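Alpha/beta hydrolase family protein (Bacillus anthracis, PDB 3OOS) probably hydrolyses a small substrate not yet identified, by the serine-based chemistry of alpha/beta hydrolases. Local coordinates at residues G39-N44 against L187-S192; T47-V52 against Q272-T277; G101-L106 against G122-S127; F225-K230 against H260-E265; T253-S258 against D268-F273. All blocks are in the same frame, centred on the assembly; numbering follows the deposited sequence. Where two conformers were deposited one is given.

Contact 1 of 5, residues G39-N44 against L187-S192; sequences GNTFAN and LKLPNS
Asn40 and Asn191 lie where the two backbones come closest, 4.5 Å between CA atoms, and the touching parts, 39-41 and 189-192, run at 121° to each other, both in loops. Gly39 O is gripped by the hydroxyl of Ser192, whose OG donates to it over 2.6 Å; the same OG accepts from the backbone N of Asn36. One residue on, the amide of Asn40 works in both directions. Its CG is anti to the backbone N (chi1 173°), and ND2 donates to Ser192 O at 3.0 Å, a nearly straight bond (165°) that lies in the plane of the donor amide. Its OD1 turns back to its own chain and accepts from Phe42 N and Ala43 N, the former well above the carbonyl plane, which fixes the rotation of the whole group. Asn191, lying alongside Asn40 and pointing the same way, places its OD1 3.0 Å from Thr41 N, a donor that again stands above the carbonyl plane. The methyl CG2 of Thr41 fills the side of this polar cluster, 3.6 Å from Pro190 O and 4.1 Å from Leu189 CB, while Thr41 also packs on Phe263 and Val264 of helix 262-265. Asn40 OD1 thus closes an Asx turn at the start of the helical turn 41-44, and the contact ties this loop to the segment leading from helix 180-186 into strand 194-195.

Contact 2 of 5, residues T47-V52 against Q272-T277; sequences TDHYSV and QFVNDT
Tyr50 and Thr277 meet through their hydroxyls: Tyr50 OH donates to Thr277 OG1 at 2.7 Å, with the threonine oxygen at the edge of the tyrosine ring and in its plane. Val274 CG1 approaches another part of that edge, 4.3 Å from Tyr50 CE2, and also lies near the plane of the neighbouring His49 ring, 3.8 Å from CD2. The imidazole is covered on one face by Asn275 CA, and Asn275 OD1 sits 3.4 Å from His49 CE1. Ring and amide planes are inclined by 55°. These residues bring the loop entering strand 51-55 of the central sheet against the last turn of helix 267-276, the C-terminal helix of the alpha/beta hydrolase fold. Behind the hydroxyl pair, Thr277 OG1 donates a hydrogen bond to Val274 O, 2.6 Å away, in the carbonyl plane and on a lone pair. Its chi1 of 67° puts OG1 between the backbone N and the carbonyl carbon, where it can serve both Val274 O and Tyr50. Val274 O accepts from Thr277 N as well, so two bonds from one residue hold this carbonyl. Further out, Lys118 NZ is hydrogen-bonded to both Tyr50 OH and Thr277 O, and Leu278 packs on His49 and Tyr50.

Contact 3 of 5, residues G101-L106 against G122-S127; sequences GGMLAL and GGAAAS
Gly102 and Ala124 make the closest backbone approach, 5.2 Å between CA atoms, and the contact is one of van der Waals packing throughout. Its centre is the methyl of Ala124, which points at the helix and rests 3.8 Å from both Gly102 C and Met103 N. The approach depends on Gly102 having no side chain: a CB there would fall into the Ala124 methyl and crowd Gly122 O. A second set of contacts is made by apolar side chains against a carbonyl. Selenomethionine Met103 brings CG to 3.8 Å from Ala125 O, and Leu106, one turn further along the helix, brings CD1 to 3.6 Å from the same oxygen and 4.1 Å from Ala126 CA. The polar requirement of that carbonyl is met from elsewhere, by the hydroxyl of Tyr211. Ala125 N, by contrast, is buried with no partner in the model. The positive phi of Gly123 turns the chain just after strand 116-122, and Ile243 of helix 237-246 also packs on Ala124, Ala126 and Leu106. Helix 100-112 is packed here against the loop that leaves the end of strand 116-122; the GxSxG pattern of Gly97, Ser99 and Gly101 is consistent with the nucleophile elbow that precedes this helix in the alpha/beta hydrolase fold.

Contact 4 of 5, residues F225-K230 against H260-E265; sequences FIYCGK and HNPFVE. With SO4 (sulfate ion), chain B.
The ring of Tyr227 meets Pro262 with its edge: Pro262 CG lies near the ring plane, 3.9 Å from Tyr227 CE1, as the two side chains cross at a slant. The same CG rests 3.9 Å from Gly229 N, so the proline sits in the corner between the tyrosine ring edge and the strand backbone. Tyr227 and Phe263 stand at about a right angle, and the phenol oxygen comes to the edge of the phenylalanine, with OH 3.9 Å from CD2. Tyr227 CB points toward helix 262-265, and a chi1 of 75° sets CG between the backbone N and the carbonyl carbon. The phenol has its polar partner beyond the two segments, in a hydrogen bond with His98 ND1; the NE2 of His98 bonds to His260 O. Over one face of Phe263 lies Asn261 CA, offset toward the rim. The turn into the helix is drawn together by Glu265, whose OE2 accepts from Asn261 N at 2.7 Å, while Asn261 O receives the N-H groups of Val264 and Glu265. His260 turns away from strand 224-229, with NE2 in a weak hydrogen bond of 3.2 Å to O2 of the sulfate and ND1 bonded to Asp232 OD1. Ser99 OG and Ala100 N also bind the sulfate. Together with the GxSxG pattern, this grouping of Ser99, Asp232 and His260 is consistent with the catalytic triad of alpha/beta hydrolases, and the sulfate, probably from the crystallisation liquor, marks an anion-accepting site beside it.

Contact 5 of 5, residues T253-S258 against D268-F273; sequences TKFEES and DKFNQF
Lys269 leaves the helix with CG anti to the backbone N (chi1 -174°) and continues extended to its ammonium group, while Phe255 has CG anti to its carbonyl carbon. The aliphatic chain of Lys269 runs across the phenylalanine ring: Lys269 CG comes within 3.6 Å of Phe255 CE1, and CE lies over one face toward the rim. At the far end, NZ donates to Lys254 O over 2.8 Å, nearly in line with the carbonyl. Two waters are also held by NZ; one accepts from Glu256 N, and the other donates to Glu256 OE2, linking lysine and glutamate without direct contact between their charges. The edge of the Phe255 ring faces the helix backbone, with Phe270 N in its plane. Phe255 CZ packs 3.6 Å from Phe270 CD1 and 4.0 Å from Phe273 CB, the Phe255 and Phe270 planes being inclined by 37°. Thr253 OG1 meets the edge of the Phe273 ring, 3.5 Å from CD1. Strand 253-255 and helix 268-273 run antiparallel at 168°, their axes 10.2 Å apart, the packing of the last helix of an alpha/beta hydrolase against the outermost strand of its central sheet.

Overall arrangement
Contacts 4 and 5 lie closest together, their centres about 6 Å apart, because strands 224-229 and 250-255 are neighbours in the sheet and helices 262-265 and 267-276 follow each other. Contact 2 uses the same last helix as contact 5, sharing Gln272 and Phe273, and carries it on to the loop before strand 51-55. Phe42 of contact 1 brings CE1 to 3.0 Å from Tyr227 OH of contact 4 and also packs on Phe270 of contact 5. Contact 3, about 13 Å from contact 4 between centres, joins it where Gly123 N probably bonds to Tyr227 O. Contact 4 holds the sulfate-binding His260, and contact 3 lies on the helix that begins at Ala100, which also binds the sulfate.

Contact 1 of 5, residues G39-N44 against L187-S192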
# COMPACT_ATOMS: atom_id res chain seq x y z
N GLY A 39 -6.39 -10.12 8.72
CA GLY A 39 -5.71 -8.83 8.73
C GLY A 39 -4.58 -8.81 7.72
O GLY A 39 -4.65 -9.46 6.68
N ASN A 40 -3.52 -8.08 8.04
CA ASN A 40 -2.45 -7.83 7.09
C ASN A 40 -1.17 -7.45 7.83
O ASN A 40 -1.22 -6.74 8.83
CB ASN A 40 -2.88 -6.71 6.13
CG ASN A 40 -1.76 -6.27 5.22
OD1 ASN A 40 -1.12 -5.26 5.47
ND2 ASN A 40 -1.52 -7.04 4.16
N THR A 41 -0.03 -7.92 7.33
CA THR A 41 1.25 -7.77 8.04
C THR A 41 1.82 -6.35 8.02
O THR A 41 2.64 -6.00 8.88
CB THR A 41 2.31 -8.77 7.54
OG1 THR A 41 2.42 -8.68 6.12
CG2 THR A 41 1.94 -10.19 7.94
N PHE A 42 1.40 -5.53 7.05
CA PHE A 42 1.73 -4.11 7.06
C PHE A 42 0.84 -3.36 8.06
O PHE A 42 1.32 -2.51 8.82
CB PHE A 42 1.62 -3.51 5.65
CG PHE A 42 1.58 -2.00 5.62
CD1 PHE A 42 2.70 -1.25 5.96
CD2 PHE A 42 0.41 -1.34 5.25
CE1 PHE A 42 2.66 0.14 5.93
CE2 PHE A 42 0.36 0.05 5.22
CZ PHE A 42 1.48 0.79 5.56
N ALA A 43 -0.46 -3.68 8.06
CA ALA A 43 -1.42 -3.03 8.95
C ALA A 43 -1.22 -3.40 10.42
O ALA A 43 -1.37 -2.55 11.30
CB ALA A 43 -2.86 -3.34 8.51
N ASN A 44 -0.85 -4.65 10.68
CA ASN A 44 -0.84 -5.18 12.04
C ASN A 44 0.02 -4.44 13.06
O ASN A 44 -0.44 -4.18 14.18
CB ASN A 44 -0.53 -6.69 12.05
CG ASN A 44 -1.11 -7.39 13.27
OD1 ASN A 44 -0.46 -8.25 13.87
ND2 ASN A 44 -2.34 -7.04 13.63
N LEU A 187 5.87 -15.90 6.78
CA LEU A 187 4.79 -16.76 6.27
C LEU A 187 3.94 -17.41 7.36
O LEU A 187 2.82 -17.84 7.10
CB LEU A 187 5.36 -17.82 5.32
CG LEU A 187 5.86 -17.31 3.96
CD1 LEU A 187 6.70 -18.35 3.26
CD2 LEU A 187 4.71 -16.84 3.07
N LYS A 188 4.48 -17.44 8.58
CA LYS A 188 3.77 -18.01 9.73
C LYS A 188 2.78 -17.02 10.34
O LYS A 188 1.88 -17.41 11.09
CB LYS A 188 4.75 -18.48 10.81
CG LYS A 188 5.49 -19.77 10.48
CD LYS A 188 5.97 -20.47 11.74
CE LYS A 188 6.75 -19.52 12.64
NZ LYS A 188 7.24 -20.21 13.88
N LEU A 189 2.95 -15.74 10.01
CA LEU A 189 2.07 -14.69 10.52
C LEU A 189 0.75 -14.67 9.77
O LEU A 189 0.71 -14.97 8.58
CB LEU A 189 2.76 -13.32 10.40
CG LEU A 189 4.08 -13.11 11.16
CD1 LEU A 189 4.74 -11.80 10.74
CD2 LEU A 189 3.87 -13.14 12.67
N PRO A 190 -0.35 -14.31 10.47
CA PRO A 190 -1.63 -14.17 9.77
C PRO A 190 -1.54 -13.04 8.74
O PRO A 190 -0.95 -12.00 9.01
CB PRO A 190 -2.62 -13.81 10.88
CG PRO A 190 -1.78 -13.27 11.99
CD PRO A 190 -0.47 -13.99 11.90
N ASN A 191 -2.10 -13.27 7.56
CA ASN A 191 -2.00 -12.31 6.47
C ASN A 191 -3.12 -12.47 5.46
O ASN A 191 -3.68 -13.56 5.31
CB ASN A 191 -0.65 -12.43 5.77
CG ASN A 191 -0.23 -11.15 5.05
OD1 ASN A 191 -0.70 -10.05 5.37
ND2 ASN A 191 0.66 -11.28 4.07
N SER A 192 -3.45 -11.37 4.80
CA SER A 192 -4.32 -11.36 3.64
C SER A 192 -3.93 -10.17 2.76
O SER A 192 -3.16 -9.30 3.18
CB SER A 192 -5.79 -11.28 4.06
OG SER A 192 -6.11 -10.00 4.60

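Contact 2 of 5, residues T47-V52 against Q272-T277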
# COMPACT_ATOMS: atom_id res chain seq x y z
N THR A 47 -1.62 -1.54 14.89
CA THR A 47 -2.67 -1.83 15.88
C THR A 47 -2.18 -1.76 17.33
O THR A 47 -2.99 -1.73 18.25
CB THR A 47 -3.34 -3.21 15.64
OG1 THR A 47 -2.41 -4.26 15.92
CG2 THR A 47 -3.84 -3.33 14.21
N ASP A 48 -0.86 -1.73 17.52
CA ASP A 48 -0.28 -1.52 18.84
C ASP A 48 -0.50 -0.10 19.36
O ASP A 48 -0.43 0.14 20.57
CB ASP A 48 1.22 -1.85 18.84
CG ASP A 48 1.52 -3.34 18.76
OD1 ASP A 48 0.61 -4.17 19.01
OD2 ASP A 48 2.68 -3.70 18.46
N HIS A 49 -0.78 0.85 18.46
CA HIS A 49 -0.87 2.27 18.83
C HIS A 49 -2.04 3.03 18.21
O HIS A 49 -2.34 4.16 18.61
CB HIS A 49 0.44 2.99 18.51
CG HIS A 49 1.62 2.45 19.25
ND1 HIS A 49 1.81 2.65 20.60
CD2 HIS A 49 2.66 1.69 18.83
CE1 HIS A 49 2.93 2.06 20.97
NE2 HIS A 49 3.46 1.46 19.92
N TYR A 50 -2.70 2.41 17.23
CA TYR A 50 -3.80 3.04 16.51
C TYR A 50 -5.02 2.13 16.46
O TYR A 50 -4.89 0.91 16.58
CB TYR A 50 -3.39 3.33 15.06
CG TYR A 50 -2.34 4.40 14.87
CD1 TYR A 50 -2.70 5.74 14.71
CD2 TYR A 50 -0.98 4.07 14.82
CE1 TYR A 50 -1.73 6.73 14.53
CE2 TYR A 50 -0.01 5.05 14.63
CZ TYR A 50 -0.39 6.38 14.49
OH TYR A 50 0.56 7.35 14.30
N SER A 51 -6.19 2.73 16.29
CA SER A 51 -7.37 2.00 15.86
C SER A 51 -7.26 1.91 14.34
O SER A 51 -7.41 2.91 13.65
CB SER A 51 -8.66 2.74 16.24
OG SER A 51 -8.80 2.83 17.65
N VAL A 52 -6.97 0.71 13.84
CA VAL A 52 -6.70 0.53 12.41
C VAL A 52 -7.92 0.05 11.64
O VAL A 52 -8.52 -0.97 11.97
CB VAL A 52 -5.50 -0.43 12.18
CG1 VAL A 52 -5.21 -0.59 10.69
CG2 VAL A 52 -4.27 0.08 12.91
N GLN A 272 9.31 0.43 16.31
CA GLN A 272 9.83 1.72 16.76
C GLN A 272 9.36 2.83 15.83
O GLN A 272 8.97 3.92 16.28
CB GLN A 272 11.36 1.70 16.83
CG GLN A 272 11.98 2.95 17.45
CD GLN A 272 11.38 3.28 18.81
OE1 GLN A 272 11.27 2.41 19.68
NE2 GLN A 272 10.99 4.53 18.99
N PHE A 273 9.37 2.55 14.52
CA PHE A 273 8.87 3.49 13.52
C PHE A 273 7.40 3.85 13.78
O PHE A 273 7.04 5.03 13.76
CB PHE A 273 9.06 2.94 12.10
CG PHE A 273 8.33 3.74 11.05
CD1 PHE A 273 8.84 4.95 10.59
CD2 PHE A 273 7.14 3.27 10.51
CE1 PHE A 273 8.17 5.69 9.61
CE2 PHE A 273 6.46 3.99 9.53
CZ PHE A 273 6.98 5.21 9.08
N VAL A 274 6.57 2.84 14.04
CA VAL A 274 5.15 3.06 14.34
C VAL A 274 4.99 3.99 15.55
O VAL A 274 4.25 4.97 15.49
CB VAL A 274 4.39 1.73 14.58
CG1 VAL A 274 2.97 1.99 15.07
CG2 VAL A 274 4.37 0.89 13.30
N ASN A 275 5.70 3.67 16.63
CA ASN A 275 5.68 4.51 17.82
C ASN A 275 6.07 5.96 17.53
O ASN A 275 5.49 6.90 18.09
CB ASN A 275 6.58 3.92 18.91
CG ASN A 275 6.38 4.58 20.25
OD1 ASN A 275 5.32 4.45 20.87
ND2 ASN A 275 7.39 5.30 20.71
N ASP A 276 7.04 6.14 16.64
CA ASP A 276 7.56 7.47 16.30
C ASP A 276 6.62 8.31 15.42
O ASP A 276 6.83 9.51 15.24
CB ASP A 276 8.95 7.36 15.66
CG ASP A 276 10.03 6.94 16.66
OD1 ASP A 276 9.78 6.96 17.88
OD2 ASP A 276 11.13 6.57 16.21
N THR A 277 5.58 7.68 14.87
CA THR A 277 4.56 8.40 14.10
C THR A 277 3.50 9.06 14.98
O THR A 277 2.68 9.84 14.49
CB THR A 277 3.83 7.50 13.07
OG1 THR A 277 3.03 6.52 13.75
CG2 THR A 277 4.82 6.81 12.13

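Contact 3 of 5, residues G101-L106 against G122-S127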
# COMPACT_ATOMS: atom_id res chain seq x y z
N GLY A 101 -0.03 1.29 -2.44
CA GLY A 101 -0.78 1.91 -1.34
C GLY A 101 -0.16 3.21 -0.87
O GLY A 101 -0.87 4.12 -0.42
N GLY A 102 1.17 3.31 -0.96
CA GLY A 102 1.89 4.55 -0.64
C GLY A 102 1.60 5.65 -1.65
O GLY A 102 1.48 6.82 -1.29
N MSE A 103 1.48 5.27 -2.92
CA MSE A 103 1.09 6.23 -3.95
C MSE A 103 -0.31 6.75 -3.66
O MSE A 103 -0.57 7.95 -3.78
CB MSE A 103 1.15 5.58 -5.34
CG MSE A 103 2.54 5.12 -5.72
SE MSE A 103 2.54 4.07 -7.35
CE MSE A 103 4.32 3.33 -7.18
N LEU A 104 -1.20 5.85 -3.25
CA LEU A 104 -2.55 6.24 -2.86
C LEU A 104 -2.54 7.22 -1.68
O LEU A 104 -3.31 8.19 -1.67
CB LEU A 104 -3.40 5.00 -2.55
CG LEU A 104 -4.88 5.21 -2.20
CD1 LEU A 104 -5.64 5.91 -3.34
CD2 LEU A 104 -5.52 3.88 -1.86
N ALA A 105 -1.65 6.99 -0.72
CA ALA A 105 -1.45 7.90 0.42
C ALA A 105 -1.11 9.32 -0.04
O ALA A 105 -1.64 10.29 0.50
CB ALA A 105 -0.36 7.37 1.35
N LEU A 106 -0.21 9.41 -1.02
CA LEU A 106 0.20 10.71 -1.55
C LEU A 106 -0.97 11.42 -2.22
O LEU A 106 -1.13 12.63 -2.06
CB LEU A 106 1.38 10.56 -2.51
CG LEU A 106 2.67 10.01 -1.88
CD1 LEU A 106 3.72 9.74 -2.95
CD2 LEU A 106 3.25 10.94 -0.79
N GLY A 122 5.19 4.02 2.50
CA GLY A 122 6.28 3.06 2.37
C GLY A 122 6.56 2.63 0.95
O GLY A 122 5.63 2.41 0.17
N GLY A 123 7.84 2.51 0.61
CA GLY A 123 8.28 1.96 -0.68
C GLY A 123 7.56 2.49 -1.90
O GLY A 123 7.23 1.73 -2.81
N ALA A 124 7.31 3.80 -1.92
CA ALA A 124 6.51 4.39 -3.00
C ALA A 124 7.32 5.34 -3.88
O ALA A 124 8.55 5.37 -3.82
CB ALA A 124 5.28 5.09 -2.41
N ALA A 125 6.61 6.08 -4.72
CA ALA A 125 7.23 7.06 -5.60
C ALA A 125 6.23 8.17 -5.84
O ALA A 125 5.02 7.94 -5.76
CB ALA A 125 7.64 6.41 -6.92
N ALA A 126 6.74 9.36 -6.13
CA ALA A 126 5.90 10.53 -6.38
C ALA A 126 5.46 10.66 -7.84
O ALA A 126 4.67 11.54 -8.19
CB ALA A 126 6.62 11.80 -5.92
N SER A 127 5.98 9.78 -8.70
CA SER A 127 5.58 9.75 -10.11
C SER A 127 5.83 8.37 -10.71
O SER A 127 6.41 7.49 -10.07
CB SER A 127 6.32 10.81 -10.92
OG SER A 127 7.62 10.35 -11.27

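Contact 4 of 5, residues F225-K230 against H260-E265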
# COMPACT_ATOMS: atom_id res chain seq x y z
N PHE A 225 5.29 10.55 7.20
CA PHE A 225 6.31 9.61 7.65
C PHE A 225 6.64 8.65 6.53
O PHE A 225 5.88 7.71 6.25
CB PHE A 225 5.85 8.90 8.93
CG PHE A 225 5.52 9.84 10.06
CD1 PHE A 225 6.51 10.27 10.94
CD2 PHE A 225 4.21 10.30 10.24
CE1 PHE A 225 6.20 11.16 11.98
CE2 PHE A 225 3.90 11.18 11.28
CZ PHE A 225 4.90 11.61 12.15
N ILE A 226 7.76 8.91 5.86
CA ILE A 226 8.18 8.16 4.68
C ILE A 226 9.19 7.10 5.11
O ILE A 226 10.04 7.36 5.95
CB ILE A 226 8.82 9.09 3.61
CG1 ILE A 226 8.06 10.43 3.47
CG2 ILE A 226 8.97 8.38 2.26
CD1 ILE A 226 6.55 10.31 3.19
N TYR A 227 9.08 5.90 4.55
CA TYR A 227 10.06 4.85 4.84
C TYR A 227 10.27 3.97 3.61
O TYR A 227 9.43 3.94 2.71
CB TYR A 227 9.64 3.99 6.06
CG TYR A 227 8.53 3.02 5.74
CD1 TYR A 227 8.81 1.77 5.18
CD2 TYR A 227 7.19 3.35 5.99
CE1 TYR A 227 7.79 0.88 4.87
CE2 TYR A 227 6.17 2.46 5.69
CZ TYR A 227 6.48 1.22 5.13
OH TYR A 227 5.47 0.34 4.81
N CYS A 228 11.38 3.25 3.59
CA CYS A 228 11.69 2.34 2.49
C CYS A 228 12.81 1.40 2.90
O CYS A 228 13.71 1.78 3.65
CB CYS A 228 12.11 3.13 1.25
SG CYS A 228 12.15 2.18 -0.29
N GLY A 229 12.73 0.17 2.40
CA GLY A 229 13.85 -0.77 2.50
C GLY A 229 14.97 -0.32 1.58
O GLY A 229 14.73 0.05 0.43
N LYS A 230 16.20 -0.36 2.10
CA LYS A 230 17.39 0.03 1.33
C LYS A 230 17.47 -0.73 0.01
O LYS A 230 17.86 -0.17 -1.02
CB LYS A 230 18.65 -0.22 2.17
CG LYS A 230 19.96 0.08 1.45
CD LYS A 230 21.15 -0.33 2.28
CE LYS A 230 22.45 0.10 1.62
NZ LYS A 230 23.60 -0.02 2.54
N HIS A 260 11.56 -5.22 0.15
CA HIS A 260 10.26 -4.61 -0.08
C HIS A 260 9.31 -4.60 1.12
O HIS A 260 8.29 -3.91 1.10
CB HIS A 260 9.57 -5.31 -1.26
CG HIS A 260 8.35 -4.62 -1.77
ND1 HIS A 260 8.40 -3.42 -2.45
CD2 HIS A 260 7.04 -4.96 -1.71
CE1 HIS A 260 7.17 -3.05 -2.78
NE2 HIS A 260 6.33 -3.97 -2.34
N ASN A 261 9.66 -5.35 2.18
CA ASN A 261 8.72 -5.62 3.28
C ASN A 261 9.28 -5.32 4.68
O ASN A 261 9.31 -6.22 5.52
CB ASN A 261 8.27 -7.08 3.22
CG ASN A 261 7.47 -7.42 1.97
OD1 ASN A 261 6.23 -7.46 2.01
ND2 ASN A 261 8.16 -7.67 0.87
N PRO A 262 9.70 -4.06 4.95
CA PRO A 262 10.33 -3.76 6.26
C PRO A 262 9.50 -4.14 7.49
O PRO A 262 10.08 -4.49 8.53
CB PRO A 262 10.52 -2.24 6.22
CG PRO A 262 10.50 -1.88 4.78
CD PRO A 262 9.60 -2.86 4.11
N PHE A 263 8.17 -4.06 7.38
CA PHE A 263 7.25 -4.38 8.48
C PHE A 263 7.34 -5.83 8.97
O PHE A 263 6.94 -6.12 10.10
CB PHE A 263 5.81 -4.02 8.08
CG PHE A 263 5.48 -4.37 6.65
CD1 PHE A 263 5.02 -5.64 6.32
CD2 PHE A 263 5.67 -3.43 5.64
CE1 PHE A 263 4.73 -5.97 5.00
CE2 PHE A 263 5.38 -3.74 4.32
CZ PHE A 263 4.92 -5.02 3.99
N VAL A 264 7.85 -6.73 8.13
CA VAL A 264 8.16 -8.10 8.56
C VAL A 264 9.65 -8.47 8.49
O VAL A 264 10.08 -9.45 9.11
CB VAL A 264 7.31 -9.18 7.83
CG1 VAL A 264 5.87 -9.14 8.30
CG2 VAL A 264 7.40 -9.03 6.31
N GLU A 265 10.44 -7.69 7.75
CA GLU A 265 11.87 -7.97 7.63
C GLU A 265 12.67 -7.42 8.81
O GLU A 265 13.71 -7.97 9.17
CB GLU A 265 12.43 -7.41 6.32
CG GLU A 265 11.83 -8.06 5.08
CD GLU A 265 12.46 -7.54 3.81
OE1 GLU A 265 13.59 -7.95 3.49
OE2 GLU A 265 11.83 -6.69 3.14
S SO4 B . 2.59 -3.66 -4.75
O1 SO4 B . 2.31 -4.08 -6.12
O2 SO4 B . 4.03 -3.64 -4.53
O3 SO4 B . 2.01 -2.34 -4.53
O4 SO4 B . 1.97 -4.62 -3.83

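Contact 5 of 5, residues T253-S258 against D268-F273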
# COMPACT_ATOMS: atom_id res chain seq x y z
N THR A 253 12.71 7.33 7.00
CA THR A 253 13.27 6.23 7.80
C THR A 253 13.76 5.14 6.87
O THR A 253 13.00 4.60 6.06
CB THR A 253 12.23 5.66 8.79
OG1 THR A 253 11.75 6.72 9.63
CG2 THR A 253 12.85 4.57 9.66
N LYS A 254 15.05 4.81 6.99
CA LYS A 254 15.68 3.81 6.14
C LYS A 254 15.74 2.47 6.84
O LYS A 254 16.17 2.38 7.99
CB LYS A 254 17.09 4.27 5.76
CG LYS A 254 17.76 3.42 4.70
CD LYS A 254 19.08 4.05 4.29
CE LYS A 254 19.50 3.58 2.91
NZ LYS A 254 20.76 4.24 2.48
N PHE A 255 15.29 1.43 6.16
CA PHE A 255 15.37 0.08 6.68
C PHE A 255 16.52 -0.64 5.98
O PHE A 255 16.40 -1.10 4.84
CB PHE A 255 14.02 -0.63 6.56
CG PHE A 255 13.00 -0.14 7.56
CD1 PHE A 255 12.87 -0.77 8.80
CD2 PHE A 255 12.19 0.96 7.27
CE1 PHE A 255 11.93 -0.31 9.73
CE2 PHE A 255 11.26 1.42 8.20
CZ PHE A 255 11.12 0.78 9.43
N GLU A 256 17.65 -0.71 6.68
CA GLU A 256 18.93 -1.12 6.10
C GLU A 256 18.99 -2.60 5.72
O GLU A 256 19.74 -2.97 4.82
CB GLU A 256 20.08 -0.80 7.07
CG GLU A 256 20.05 0.61 7.67
CD GLU A 256 20.61 1.68 6.76
OE1 GLU A 256 21.15 1.35 5.68
OE2 GLU A 256 20.53 2.88 7.13
N GLU A 257 18.20 -3.42 6.40
CA GLU A 257 18.21 -4.86 6.16
C GLU A 257 16.91 -5.36 5.55
O GLU A 257 16.47 -6.49 5.79
CB GLU A 257 18.52 -5.62 7.46
CG GLU A 257 20.00 -5.78 7.74
CD GLU A 257 20.26 -6.70 8.91
OE1 GLU A 257 20.67 -7.86 8.67
OE2 GLU A 257 20.03 -6.28 10.06
N SER A 258 16.29 -4.50 4.74
CA SER A 258 15.01 -4.82 4.12
C SER A 258 15.03 -4.60 2.62
O SER A 258 15.73 -3.70 2.12
CB SER A 258 13.89 -3.97 4.73
OG SER A 258 13.70 -4.25 6.11
N ASP A 268 11.26 -5.29 14.89
CA ASP A 268 11.57 -4.41 16.02
C ASP A 268 11.72 -2.96 15.59
O ASP A 268 11.15 -2.06 16.22
CB ASP A 268 12.83 -4.87 16.76
CG ASP A 268 12.61 -6.15 17.56
OD1 ASP A 268 11.44 -6.52 17.83
OD2 ASP A 268 13.62 -6.78 17.95
N LYS A 269 12.49 -2.72 14.53
CA LYS A 269 12.68 -1.37 14.03
C LYS A 269 11.38 -0.78 13.47
O LYS A 269 11.11 0.41 13.65
CB LYS A 269 13.80 -1.31 12.99
CG LYS A 269 14.14 0.11 12.54
CD LYS A 269 15.40 0.16 11.70
CE LYS A 269 15.59 1.54 11.09
NZ LYS A 269 16.99 1.74 10.59
N PHE A 270 10.58 -1.61 12.80
CA PHE A 270 9.29 -1.13 12.29
C PHE A 270 8.34 -0.75 13.43
O PHE A 270 7.60 0.23 13.32
CB PHE A 270 8.63 -2.12 11.33
CG PHE A 270 7.55 -1.49 10.50
CD1 PHE A 270 7.87 -0.80 9.33
CD2 PHE A 270 6.21 -1.55 10.89
CE1 PHE A 270 6.88 -0.20 8.56
CE2 PHE A 270 5.22 -0.95 10.13
CZ PHE A 270 5.55 -0.28 8.96
N ASN A 271 8.37 -1.52 14.52
CA ASN A 271 7.60 -1.19 15.71
C ASN A 271 8.01 0.17 16.29
O ASN A 271 7.15 0.96 16.69
CB ASN A 271 7.71 -2.28 16.77
CG ASN A 271 6.85 -3.49 16.46
OD1 ASN A 271 5.84 -3.39 15.76
ND2 ASN A 271 7.24 -4.65 16.99
N GLN A 272 9.31 0.43 16.31
CA GLN A 272 9.83 1.72 16.76
C GLN A 272 9.36 2.83 15.83
O GLN A 272 8.97 3.92 16.28
CB GLN A 272 11.36 1.70 16.83
CG GLN A 272 11.98 2.95 17.45
CD GLN A 272 11.38 3.28 18.81
OE1 GLN A 272 11.27 2.41 19.68
NE2 GLN A 272 10.99 4.53 18.99
N PHE A 273 9.37 2.55 14.52
CA PHE A 273 8.87 3.49 13.52
C PHE A 273 7.40 3.85 13.78
O PHE A 273 7.04 5.03 13.76
CB PHE A 273 9.06 2.94 12.10
CG PHE A 273 8.33 3.74 11.05
CD1 PHE A 273 8.84 4.95 10.59
CD2 PHE A 273 7.14 3.27 10.51
CE1 PHE A 273 8.17 5.69 9.61
CE2 PHE A 273 6.46 3.99 9.53
CZ PHE A 273 6.98 5.21 9.08
O HOH W 1 17.63 -0.75 9.48
O HOH W 2 18.58 3.74 9.31